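Local coordinates for D-threo-3-hydroxyaspartate dehydratase (PDB 3WQC) that catalyses the pyridoxal-phosphate-dependent removal of ammonia from D-threo-3-hydroxyaspartate to give oxaloacetate, and also acts on D-serine and on two L-isomers of 3-hydroxyaspartate, at the interface of chains A and B. Sequence-based numbering; all coordinates share one arbitrary frame. Chains: chain A/B, D-threo-3-hydroxyaspartate dehydratase.

The three contacts sample one two-fold interface, so each recurs with the chains exchanged. Contact 1 lies apart, the centre of its C-alpha atoms about 19 Å from that of contact 3 and 27 Å from that of contact 2. Contacts 2 and 3 are neighbours, about 9 Å between centres, and share A:Val95 and B:His331. The C-terminal tryptophan joins the scheme: B:Trp390 is buried in contact 1, while its twin A:Trp390 serves contact 3, so by symmetry one indole does both jobs. The protein is reported to be a monomer, so the pair may belong to the crystal; within it, one chain reaches the cofactor-pocket residues of the other.

Contact 1: the interface of chains A and B. Residues chain A 21, 291-292, 368-370; chain B 388-390.
A:Pro21 and B:Trp390 show how a proline can cap an aromatic ring: A:Pro21 CG sits over the middle of the indole face, 3.4 Å from B:Trp390 CE2, and CD covers the five-membered ring in a second CH-pi contact. The two side chains cross at about a right angle. With CG beside its own backbone N (chi1 -66°), B:Trp390 sends its six-membered ring deep into chain A. There B:Trp390 CZ3 lies 3.5 Å from A:Phe369 CE2, and the indole rim overlies one face of the phenyl ring, displaced from its centre. The leading carbon, B:Trp390 CH2, comes within 3.4 Å of A:Met291 O. A:Met291 O accepts a hydrogen bond from A:Gln368 NE2 (3.1 Å), with the amide N above the carbonyl plane. Against this tight pocket the B:His388 side is looser. B:His388 NE2 comes within 3.3 Å of A:Gln368 O, but the imidazole meets A:Pro370 aslant and thinly, B:His388 ND1 lying 3.7 Å from A:Pro370 CG, and B:Gly389 adds little. In the fold, the C-terminal tail of chain B, beyond strand 381-385, enters a recess of chain A bordered by helix 290-293, the residue leading into strand 22-26 and the short loop between helix 362-367 and strand 371-375.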
loop_
_atom_site.group_PDB
_atom_site.type_symbol
_atom_site.label_atom_id
_atom_site.label_comp_id
_atom_site.label_asym_id
_atom_site.label_seq_id
_atom_site.Cartn_x
_atom_site.Cartn_y
_atom_site.Cartn_z
ATOM N N PRO A 21 -5.992 -11.498 -7.586
ATOM C CA PRO A 21 -4.936 -10.892 -8.401
ATOM C C PRO A 21 -3.553 -11.493 -8.067
ATOM O O PRO A 21 -3.345 -12.072 -6.984
ATOM C CB PRO A 21 -4.987 -9.407 -7.939
ATOM C CG PRO A 21 -5.406 -9.476 -6.475
ATOM C CD PRO A 21 -6.462 -10.606 -6.473
ATOM N N MET A 291 -6.037 -2.540 -3.358
ATOM C CA MET A 291 -5.193 -3.436 -2.518
ATOM C C MET A 291 -4.174 -4.122 -3.452
ATOM O O MET A 291 -3.099 -4.457 -3.005
ATOM C CB MET A 291 -6.045 -4.413 -1.724
ATOM C CG MET A 291 -5.222 -5.184 -0.729
ATOM S SD MET A 291 -4.446 -4.112 0.574
ATOM C CE MET A 291 -5.906 -3.741 1.580
ATOM N N ALA A 292 -4.551 -4.448 -4.701
ATOM C CA ALA A 292 -3.624 -5.077 -5.660
ATOM C C ALA A 292 -2.747 -3.994 -6.304
ATOM O O ALA A 292 -1.497 -4.160 -6.418
ATOM C CB ALA A 292 -4.400 -5.822 -6.752
ATOM N N GLN A 368 2.351 -4.505 -2.539
ATOM C CA GLN A 368 1.069 -5.059 -2.142
ATOM C C GLN A 368 1.052 -6.591 -2.123
ATOM O O GLN A 368 0.061 -7.184 -1.654
ATOM C CB GLN A 368 0.010 -4.522 -3.125
ATOM C CG GLN A 368 -0.128 -2.976 -3.047
ATOM C CD GLN A 368 -0.398 -2.454 -1.635
ATOM O OE1 GLN A 368 0.538 -2.140 -0.870
ATOM N NE2 GLN A 368 -1.669 -2.266 -1.303
ATOM N N PHE A 369 2.092 -7.266 -2.654
ATOM C CA PHE A 369 2.039 -8.738 -2.835
ATOM C C PHE A 369 3.090 -9.408 -1.966
ATOM O O PHE A 369 4.244 -8.938 -1.911
ATOM C CB PHE A 369 2.335 -9.101 -4.319
ATOM C CG PHE A 369 1.200 -8.652 -5.195
ATOM C CD1 PHE A 369 1.148 -7.366 -5.692
ATOM C CD2 PHE A 369 0.158 -9.565 -5.470
ATOM C CE1 PHE A 369 0.046 -6.950 -6.476
ATOM C CE2 PHE A 369 -0.928 -9.149 -6.266
ATOM C CZ PHE A 369 -0.975 -7.869 -6.768
ATOM N N PRO A 370 2.738 -10.534 -1.376
ATOM C CA PRO A 370 3.747 -11.357 -0.706
ATOM C C PRO A 370 4.823 -11.907 -1.617
ATOM O O PRO A 370 5.917 -12.242 -1.118
ATOM C CB PRO A 370 2.902 -12.525 -0.085
ATOM C CG PRO A 370 1.504 -11.918 0.037
ATOM C CD PRO A 370 1.349 -11.010 -1.164
ATOM N N HIS B 388 -1.740 -10.305 4.945
ATOM C CA HIS B 388 -1.291 -9.621 3.719
ATOM C C HIS B 388 -1.492 -10.556 2.542
ATOM O O HIS B 388 -1.168 -11.734 2.604
ATOM C CB HIS B 388 0.244 -9.329 3.907
ATOM C CG HIS B 388 0.829 -8.537 2.809
ATOM N ND1 HIS B 388 2.003 -8.918 2.189
ATOM C CD2 HIS B 388 0.443 -7.318 2.267
ATOM C CE1 HIS B 388 2.358 -7.903 1.292
ATOM N NE2 HIS B 388 1.391 -6.919 1.354
ATOM N N GLY B 389 -2.003 -9.986 1.435
ATOM C CA GLY B 389 -2.099 -10.751 0.196
ATOM C C GLY B 389 -3.391 -11.551 0.036
ATOM O O GLY B 389 -4.414 -11.136 0.626
ATOM N N TRP B 390 -3.351 -12.607 -0.789
ATOM C CA TRP B 390 -4.548 -13.330 -1.206
ATOM C C TRP B 390 -4.344 -14.809 -1.040
ATOM O O TRP B 390 -3.220 -15.239 -0.717
ATOM C CB TRP B 390 -4.885 -13.006 -2.681
ATOM C CG TRP B 390 -5.270 -11.567 -2.871
ATOM C CD1 TRP B 390 -6.546 -11.066 -2.865
ATOM C CD2 TRP B 390 -4.357 -10.405 -3.018
ATOM N NE1 TRP B 390 -6.516 -9.679 -3.000
ATOM C CE2 TRP B 390 -5.186 -9.240 -3.100
ATOM C CE3 TRP B 390 -2.948 -10.277 -3.090
ATOM C CZ2 TRP B 390 -4.653 -7.931 -3.173
ATOM C CZ3 TRP B 390 -2.437 -8.947 -3.169
ATOM C CH2 TRP B 390 -3.275 -7.806 -3.213
ATOM O OXT TRP B 390 -5.321 -15.550 -1.302
#

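Contact 2: the interface of chains A and B. Residues chain A 94-96, 151-152; chain B 275, 285, 331, 333.
A:Val95 and B:Ile275 form the small apolar centre, A:Val95 CG1 meeting B:Ile275 CD1 at 3.6 Å as the two side chains cross obliquely. The other valine methyl, A:Val95 CG2, reaches CE1 of B:His331 at 3.9 Å, carrying the packing onto the imidazole. Here a flat cation lies over a flat ring: the guanidinium of A:Arg151 and the imidazole are stacked with planes 13° apart, and A:Arg151 NE stands 3.4 Å from the centroid of the B:His331 ring in a cation-pi contact. The arginine chain is extended until a bend at chi3 (70°) lays its guanidinium over that face, while B:Ile285 CG2 lies at the ring's edge, in its plane. An alanine in place of A:Arg151 would remove the cation over B:His331, and the imidazole is likely to lose its cover on that face and turn more easily. Farther out, the rim is polar and is bridged by a water. Water 1, in the imidazole plane, is 2.8 Å from B:His331 NE2, with an angle of 161° at the hydrogen. The same water is held by the backbone N of A:Ser96, at 2.9 Å, and by the hydroxyls of A:Ser96 and A:Ser152. Because A:Ala94 and A:Arg151 also line the pyridoxal-phosphate pocket, the patch probably lets one chain steady the active-site wall of the other.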
loop_
_atom_site.group_PDB
_atom_site.type_symbol
_atom_site.label_atom_id
_atom_site.label_comp_id
_atom_site.label_asym_id
_atom_site.label_seq_id
_atom_site.Cartn_x
_atom_site.Cartn_y
_atom_site.Cartn_z
ATOM N N ALA A 94 20.384 3.553 2.145
ATOM C CA ALA A 94 20.390 4.938 1.591
ATOM C C ALA A 94 19.157 5.722 2.127
ATOM O O ALA A 94 18.453 6.369 1.327
ATOM C CB ALA A 94 20.475 4.942 0.081
ATOM N N VAL A 95 19.002 5.798 3.450
ATOM C CA VAL A 95 18.007 6.618 4.135
ATOM C C VAL A 95 18.740 7.234 5.306
ATOM O O VAL A 95 19.373 6.472 6.080
ATOM C CB VAL A 95 16.798 5.787 4.622
ATOM C CG1 VAL A 95 15.852 6.682 5.457
ATOM C CG2 VAL A 95 16.086 5.154 3.425
ATOM N N SER A 96 18.613 8.557 5.536
ATOM C CA SER A 96 19.306 9.228 6.628
ATOM C C SER A 96 19.252 8.353 7.889
ATOM O O SER A 96 18.144 8.039 8.356
ATOM C CB SER A 96 18.624 10.542 6.974
ATOM O OG SER A 96 18.625 11.329 5.824
ATOM N N ARG A 151 14.674 16.297 -1.585
ATOM C CA ARG A 151 14.420 15.510 -0.371
ATOM C C ARG A 151 15.543 15.769 0.677
ATOM O O ARG A 151 15.678 16.960 1.096
ATOM C CB ARG A 151 14.243 13.993 -0.731
ATOM C CG ARG A 151 13.630 13.174 0.411
ATOM C CD ARG A 151 13.264 11.807 -0.194
ATOM N NE ARG A 151 14.494 11.042 -0.508
ATOM C CZ ARG A 151 14.500 9.906 -1.269
ATOM N NH1 ARG A 151 13.333 9.560 -1.939
ATOM N NH2 ARG A 151 15.640 9.132 -1.394
ATOM N N SER A 152 16.329 14.758 1.062
ATOM C CA SER A 152 17.378 14.896 2.083
ATOM C C SER A 152 18.665 15.417 1.486
ATOM O O SER A 152 18.863 15.530 0.246
ATOM C CB SER A 152 17.696 13.600 2.827
ATOM O OG SER A 152 16.525 13.094 3.393
ATOM N N ILE B 275 14.252 11.951 11.145
ATOM C CA ILE B 275 15.561 11.530 10.729
ATOM C C ILE B 275 16.359 12.641 10.008
ATOM O O ILE B 275 17.533 12.450 9.655
ATOM C CB ILE B 275 15.479 10.274 9.801
ATOM C CG1 ILE B 275 14.628 10.584 8.554
ATOM C CG2 ILE B 275 14.889 9.092 10.576
ATOM C CD1 ILE B 275 14.662 9.453 7.479
ATOM N N ILE B 285 12.095 15.711 8.130
ATOM C CA ILE B 285 11.960 14.493 7.355
ATOM C C ILE B 285 11.759 13.357 8.368
ATOM O O ILE B 285 12.542 13.221 9.361
ATOM C CB ILE B 285 13.242 14.246 6.489
ATOM C CG1 ILE B 285 13.680 15.459 5.591
ATOM C CG2 ILE B 285 13.078 12.934 5.725
ATOM C CD1 ILE B 285 12.624 16.051 4.884
ATOM N N HIS B 331 10.546 8.005 3.162
ATOM C CA HIS B 331 10.769 9.354 3.733
ATOM C C HIS B 331 9.459 10.065 3.667
ATOM O O HIS B 331 8.808 10.109 2.585
ATOM C CB HIS B 331 11.694 10.190 2.801
ATOM C CG HIS B 331 13.087 9.682 2.606
ATOM N ND1 HIS B 331 13.404 8.629 1.824
ATOM C CD2 HIS B 331 14.300 10.191 3.100
ATOM C CE1 HIS B 331 14.749 8.442 1.824
ATOM N NE2 HIS B 331 15.297 9.427 2.579
ATOM N N ILE B 333 7.738 13.995 4.395
ATOM C CA ILE B 333 8.118 15.414 4.511
ATOM C C ILE B 333 7.075 16.007 5.459
ATOM O O ILE B 333 5.894 16.068 5.090
ATOM C CB ILE B 333 8.153 16.149 3.153
ATOM C CG1 ILE B 333 9.099 15.546 2.070
ATOM C CG2 ILE B 333 8.484 17.636 3.440
ATOM C CD1 ILE B 333 10.390 15.223 2.585
HETATM O O HOH W 1 17.843 10.292 3.309
#

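Contact 3: the interface of chains A and B. Residues chain A 56, 75-76, 95, 390; chain B 329-331.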
loop_
_atom_site.group_PDB
_atom_site.type_symbol
_atom_site.label_atom_id
_atom_site.label_comp_id
_atom_site.label_asym_id
_atom_site.label_seq_id
_atom_site.Cartn_x
_atom_site.Cartn_y
_atom_site.Cartn_z
ATOM N N LYS A 56 12.482 -5.995 -3.586
ATOM C CA LYS A 56 12.721 -6.687 -2.307
ATOM C C LYS A 56 12.678 -8.227 -2.498
ATOM O O LYS A 56 12.187 -8.943 -1.612
ATOM C CB LYS A 56 11.783 -6.223 -1.189
ATOM C CG LYS A 56 11.896 -4.717 -1.011
ATOM C CD LYS A 56 11.172 -4.317 0.278
ATOM C CE LYS A 56 10.988 -2.777 0.340
ATOM N NZ LYS A 56 10.357 -2.464 1.657
ATOM N N SER A 75 16.395 0.294 1.264
ATOM C CA SER A 75 15.632 1.379 1.850
ATOM C C SER A 75 15.285 1.176 3.337
ATOM O O SER A 75 14.691 2.074 3.952
ATOM C CB SER A 75 14.344 1.699 1.045
ATOM O OG SER A 75 13.377 0.645 1.260
ATOM N N THR A 76 15.578 -0.008 3.874
ATOM C CA THR A 76 15.276 -0.357 5.265
ATOM C C THR A 76 16.361 -1.342 5.723
ATOM O O THR A 76 16.951 -2.083 4.906
ATOM C CB THR A 76 13.892 -1.119 5.373
ATOM O OG1 THR A 76 13.918 -2.329 4.579
ATOM C CG2 THR A 76 12.731 -0.241 4.908
ATOM N N VAL A 95 19.002 5.798 3.450
ATOM C CA VAL A 95 18.007 6.618 4.135
ATOM C C VAL A 95 18.740 7.234 5.306
ATOM O O VAL A 95 19.373 6.472 6.080
ATOM C CB VAL A 95 16.798 5.787 4.622
ATOM C CG1 VAL A 95 15.852 6.682 5.457
ATOM C CG2 VAL A 95 16.086 5.154 3.425
ATOM N N TRP A 390 9.045 -3.951 8.165
ATOM C CA TRP A 390 10.286 -3.342 8.688
ATOM C C TRP A 390 10.888 -4.221 9.714
ATOM O O TRP A 390 10.247 -5.171 10.248
ATOM C CB TRP A 390 9.964 -1.956 9.350
ATOM C CG TRP A 390 9.521 -0.968 8.332
ATOM C CD1 TRP A 390 10.296 -0.025 7.663
ATOM C CD2 TRP A 390 8.161 -0.821 7.800
ATOM N NE1 TRP A 390 9.554 0.655 6.719
ATOM C CE2 TRP A 390 8.239 0.222 6.781
ATOM C CE3 TRP A 390 6.907 -1.424 8.082
ATOM C CZ2 TRP A 390 7.106 0.667 6.086
ATOM C CZ3 TRP A 390 5.783 -1.017 7.320
ATOM C CH2 TRP A 390 5.894 -0.027 6.317
ATOM O OXT TRP A 390 12.053 -3.921 10.113
ATOM N N GLN B 329 9.090 6.760 -0.741
ATOM C CA GLN B 329 8.815 5.406 -0.250
ATOM C C GLN B 329 9.060 5.262 1.236
ATOM O O GLN B 329 8.195 4.776 1.998
ATOM C CB GLN B 329 9.627 4.437 -1.080
ATOM C CG GLN B 329 9.234 2.963 -0.807
ATOM C CD GLN B 329 9.784 2.013 -1.879
ATOM O OE1 GLN B 329 9.813 2.372 -3.093
ATOM N NE2 GLN B 329 10.105 0.757 -1.500
ATOM N N GLU B 330 10.267 5.692 1.693
ATOM C CA GLU B 330 10.627 5.545 3.109
ATOM C C GLU B 330 10.938 6.904 3.792
ATOM O O GLU B 330 11.517 6.908 4.875
ATOM C CB GLU B 330 11.843 4.598 3.263
ATOM C CG GLU B 330 11.466 3.144 2.931
ATOM C CD GLU B 330 10.445 2.480 3.897
ATOM O OE1 GLU B 330 10.255 2.890 5.089
ATOM O OE2 GLU B 330 9.820 1.447 3.452
ATOM N N HIS B 331 10.546 8.005 3.162
ATOM C CA HIS B 331 10.769 9.354 3.733
ATOM C C HIS B 331 9.459 10.065 3.667
ATOM O O HIS B 331 8.808 10.109 2.585
ATOM C CB HIS B 331 11.694 10.190 2.801
ATOM C CG HIS B 331 13.087 9.682 2.606
ATOM N ND1 HIS B 331 13.404 8.629 1.824
ATOM C CD2 HIS B 331 14.300 10.191 3.100
ATOM C CE1 HIS B 331 14.749 8.442 1.824
ATOM N NE2 HIS B 331 15.297 9.427 2.579
HETATM O O HOH W 2 10.636 0.326 1.282
#
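A:Trp390 and B:Glu330 meet in a polar, water-bridged part of a two-fold interface between copies of a DSD1-family pyridoxal-phosphate enzyme, a patch that, if the pair forms outside the crystal, probably helps to hold the two copies in register. The alanine-racemase-like N-terminal domain of chain A supplies A:Lys56, A:Ser75 and A:Thr76, and the serine-dehydratase-like domain of chain B supplies B:Gln329 and B:Glu330. The indole nitrogen A:Trp390 NE1 donates to the carboxylate oxygen B:Glu330 OE1 at 2.9 Å. The bond is nearly straight, 167° at the hydrogen, and the N-H reaches OE1 on the syn side, somewhat out of the carboxylate plane. OE1 meets the indole at its edge, in the ring plane, with the carboxylate turned 71° from it. B:Glu330 CG, beside the backbone N (chi1 -70°), lies 3.6 Å from A:Ser75 OG; the bend at chi2 then brings B:Glu330 CD to 3.7 Å from A:Thr76 CG2. OE2 of B:Glu330 lies 2.6 Å from water 2. This water gathers both chains: the side-chain amine NZ of A:Lys56 and the hydroxyl of A:Ser75 hold it from one side of the interface, and B:Gln329 NE2, at 2.9 Å, from the other. The lysine chain, extended beyond CG, brings A:Lys56 NZ to 4.3 Å from B:Glu330 OE2, where a charged lysine would probably favour the ionised carboxylate.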